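Local coordinates for protein GTPase subunit of restriction endonuclease (Thermococcus gammatolerans, PDB 6P0F) that probably recognises DNA through its YTH-like N-terminal domain, as the GTPase subunit of an McrBC-type restriction endonuclease, at residues M70-V75 / N139-K144. Numbering follows the deposited sequence.
Sequences MVLFYV and NEINSK
Asn-142 meets the Tyr-74 ring at its outer edge, with OD1 close to the ring plane beside CE2 (3.3 Å), while Ile-141 reaches the same end of the ring obliquely through CG2. The amide plane is turned 69° from the ring, so the two flat groups do not stack. This is a strand-to-helix contact of the YTH domain: strand 70-76 runs inside the mixed sheet, between strands 5-11 and 91-102, and helix 138-145 passes one face of that sheet; the axes of segments 70-75 and 139-144 come within 10.8 Å. Tyr-74 bridges that distance with its long side chain, and its OH donates to Asn-142 OD1 over 2.7 Å. The hydroxyl sits well above the amide plane, 57° out of it, so the bond does not follow a lone pair of OD1. On the other branch of the amide, ND2 donates to the carbonyls of Pro-149 and Tyr-151 in the loop after the helix; with OD1 held too, both ends of this buried group are gripped and its flip is fixed. A phenylalanine in place of Tyr-74 would probably leave Asn-142 OD1 without this donor, with the amide held from its ND2 end. Beside the hydrogen bond, Ile-141 has CG2 anti to its backbone N, which aims that methyl at the strand: it packs 4.2 Å from Tyr-74 CE1 and 4.4 Å from Leu-72 CD1, and comes within 3.6 Å of Tyr-74 OH. Phe-73, between these two strand residues, instead turns to the opposite face of the sheet, where it meets Phe-20 and Trp-53. On the helix itself, Asn-139 O accepts from Ser-143 N at 2.9 Å and, from the opposite face of its carbonyl plane, from Ser-143 OG at 2.8 Å.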
loop_
_atom_site.group_PDB
_atom_site.type_symbol
_atom_site.label_atom_id
_atom_site.label_comp_id
_atom_site.label_asym_id
_atom_site.label_seq_id
_atom_site.Cartn_x
_atom_site.Cartn_y
_atom_site.Cartn_z
HETATM N N MSE A 70 1.413 -8.934 -1.333
HETATM C CA MSE A 70 1.440 -7.966 -2.415
HETATM C C MSE A 70 0.303 -6.969 -2.199
HETATM O O MSE A 70 -0.782 -7.329 -1.737
HETATM C CB MSE A 70 1.310 -8.681 -3.748
HETATM C CG MSE A 70 2.577 -9.373 -4.069
HETATM SE SE MSE A 70 2.256 -10.606 -5.498
HETATM C CE MSE A 70 1.125 -9.538 -6.603
ATOM N N VAL A 71 0.559 -5.712 -2.569
ATOM C CA VAL A 71 -0.416 -4.634 -2.408
ATOM C C VAL A 71 -0.582 -3.923 -3.745
ATOM O O VAL A 71 0.401 -3.460 -4.340
ATOM C CB VAL A 71 0.008 -3.635 -1.321
ATOM C CG1 VAL A 71 -1.014 -2.500 -1.284
ATOM C CG2 VAL A 71 0.129 -4.297 0.049
ATOM N N LEU A 72 -1.826 -3.830 -4.213
ATOM C CA LEU A 72 -2.195 -2.953 -5.318
ATOM C C LEU A 72 -2.730 -1.672 -4.688
ATOM O O LEU A 72 -3.750 -1.704 -3.998
ATOM C CB LEU A 72 -3.269 -3.576 -6.206
ATOM C CG LEU A 72 -2.754 -4.718 -7.086
ATOM C CD1 LEU A 72 -3.963 -5.543 -7.517
ATOM C CD2 LEU A 72 -1.952 -4.240 -8.267
ATOM N N PHE A 73 -2.012 -0.573 -4.857
ATOM C CA PHE A 73 -2.511 0.740 -4.455
ATOM C C PHE A 73 -3.298 1.293 -5.635
ATOM O O PHE A 73 -2.733 1.570 -6.699
ATOM C CB PHE A 73 -1.364 1.678 -4.090
ATOM C CG PHE A 73 -0.674 1.353 -2.820
ATOM C CD1 PHE A 73 -1.199 1.692 -1.591
ATOM C CD2 PHE A 73 0.562 0.725 -2.863
ATOM C CE1 PHE A 73 -0.510 1.405 -0.424
ATOM C CE2 PHE A 73 1.261 0.438 -1.685
ATOM C CZ PHE A 73 0.728 0.780 -0.481
ATOM N N TYR A 74 -4.611 1.441 -5.465
ATOM C CA TYR A 74 -5.453 2.124 -6.426
ATOM C C TYR A 74 -5.461 3.608 -6.077
ATOM O O TYR A 74 -5.666 3.947 -4.921
ATOM C CB TYR A 74 -6.879 1.580 -6.330
ATOM C CG TYR A 74 -7.184 0.244 -6.953
ATOM C CD1 TYR A 74 -6.183 -0.627 -7.358
ATOM C CD2 TYR A 74 -8.501 -0.142 -7.132
ATOM C CE1 TYR A 74 -6.491 -1.853 -7.930
ATOM C CE2 TYR A 74 -8.825 -1.364 -7.710
ATOM C CZ TYR A 74 -7.820 -2.215 -8.088
ATOM O OH TYR A 74 -8.143 -3.425 -8.671
ATOM N N VAL A 75 -5.242 4.478 -7.061
ATOM C CA VAL A 75 -5.164 5.918 -6.815
ATOM C C VAL A 75 -6.181 6.613 -7.713
ATOM O O VAL A 75 -6.115 6.499 -8.942
ATOM C CB VAL A 75 -3.748 6.452 -7.066
ATOM C CG1 VAL A 75 -3.692 7.960 -6.781
ATOM C CG2 VAL A 75 -2.727 5.682 -6.219
ATOM N N ASN A 139 -9.672 0.640 -13.942
ATOM C CA ASN A 139 -10.741 -0.149 -14.547
ATOM C C ASN A 139 -10.191 -1.349 -15.308
ATOM O O ASN A 139 -10.806 -2.424 -15.279
ATOM C CB ASN A 139 -11.637 0.718 -15.426
ATOM C CG ASN A 139 -10.883 1.693 -16.249
ATOM O OD1 ASN A 139 -10.282 2.641 -15.723
ATOM N ND2 ASN A 139 -10.895 1.479 -17.558
ATOM N N GLU A 140 -9.000 -1.227 -15.923
ATOM C CA GLU A 140 -8.413 -2.381 -16.600
ATOM C C GLU A 140 -7.964 -3.441 -15.594
ATOM O O GLU A 140 -8.146 -4.642 -15.818
ATOM C CB GLU A 140 -7.221 -1.955 -17.468
ATOM C CG GLU A 140 -7.515 -1.060 -18.669
ATOM C CD GLU A 140 -6.229 -0.437 -19.285
ATOM O OE1 GLU A 140 -5.524 0.339 -18.587
ATOM O OE2 GLU A 140 -5.912 -0.724 -20.465
ATOM N N ILE A 141 -7.339 -3.023 -14.488
ATOM C CA ILE A 141 -6.938 -3.991 -13.468
ATOM C C ILE A 141 -8.172 -4.646 -12.842
ATOM O O ILE A 141 -8.208 -5.863 -12.624
ATOM C CB ILE A 141 -6.058 -3.321 -12.396
ATOM C CG1 ILE A 141 -4.759 -2.829 -13.035
ATOM C CG2 ILE A 141 -5.791 -4.286 -11.260
ATOM C CD1 ILE A 141 -3.935 -3.931 -13.705
ATOM N N ASN A 142 -9.188 -3.850 -12.500
ATOM C CA ASN A 142 -10.410 -4.443 -11.956
ATOM C C ASN A 142 -11.001 -5.459 -12.923
ATOM O O ASN A 142 -11.424 -6.546 -12.517
ATOM C CB ASN A 142 -11.449 -3.363 -11.641
ATOM C CG ASN A 142 -11.245 -2.751 -10.259
ATOM O OD1 ASN A 142 -10.789 -3.411 -9.322
ATOM N ND2 ASN A 142 -11.668 -1.497 -10.110
ATOM N N SER A 143 -11.039 -5.111 -14.206
ATOM C CA SER A 143 -11.586 -6.016 -15.216
ATOM C C SER A 143 -10.841 -7.337 -15.222
ATOM O O SER A 143 -11.458 -8.412 -15.203
ATOM C CB SER A 143 -11.531 -5.333 -16.576
ATOM O OG SER A 143 -12.460 -4.250 -16.577
ATOM N N LYS A 144 -9.506 -7.286 -15.203
ATOM C CA LYS A 144 -8.738 -8.523 -15.184
ATOM C C LYS A 144 -9.041 -9.338 -13.930
ATOM O O LYS A 144 -9.056 -10.576 -13.975
ATOM C CB LYS A 144 -7.241 -8.214 -15.290
ATOM C CG LYS A 144 -6.410 -9.402 -15.719
ATOM C CD LYS A 144 -6.863 -9.984 -17.070
ATOM C CE LYS A 144 -5.776 -10.823 -17.741
ATOM N NZ LYS A 144 -6.056 -11.042 -19.199
#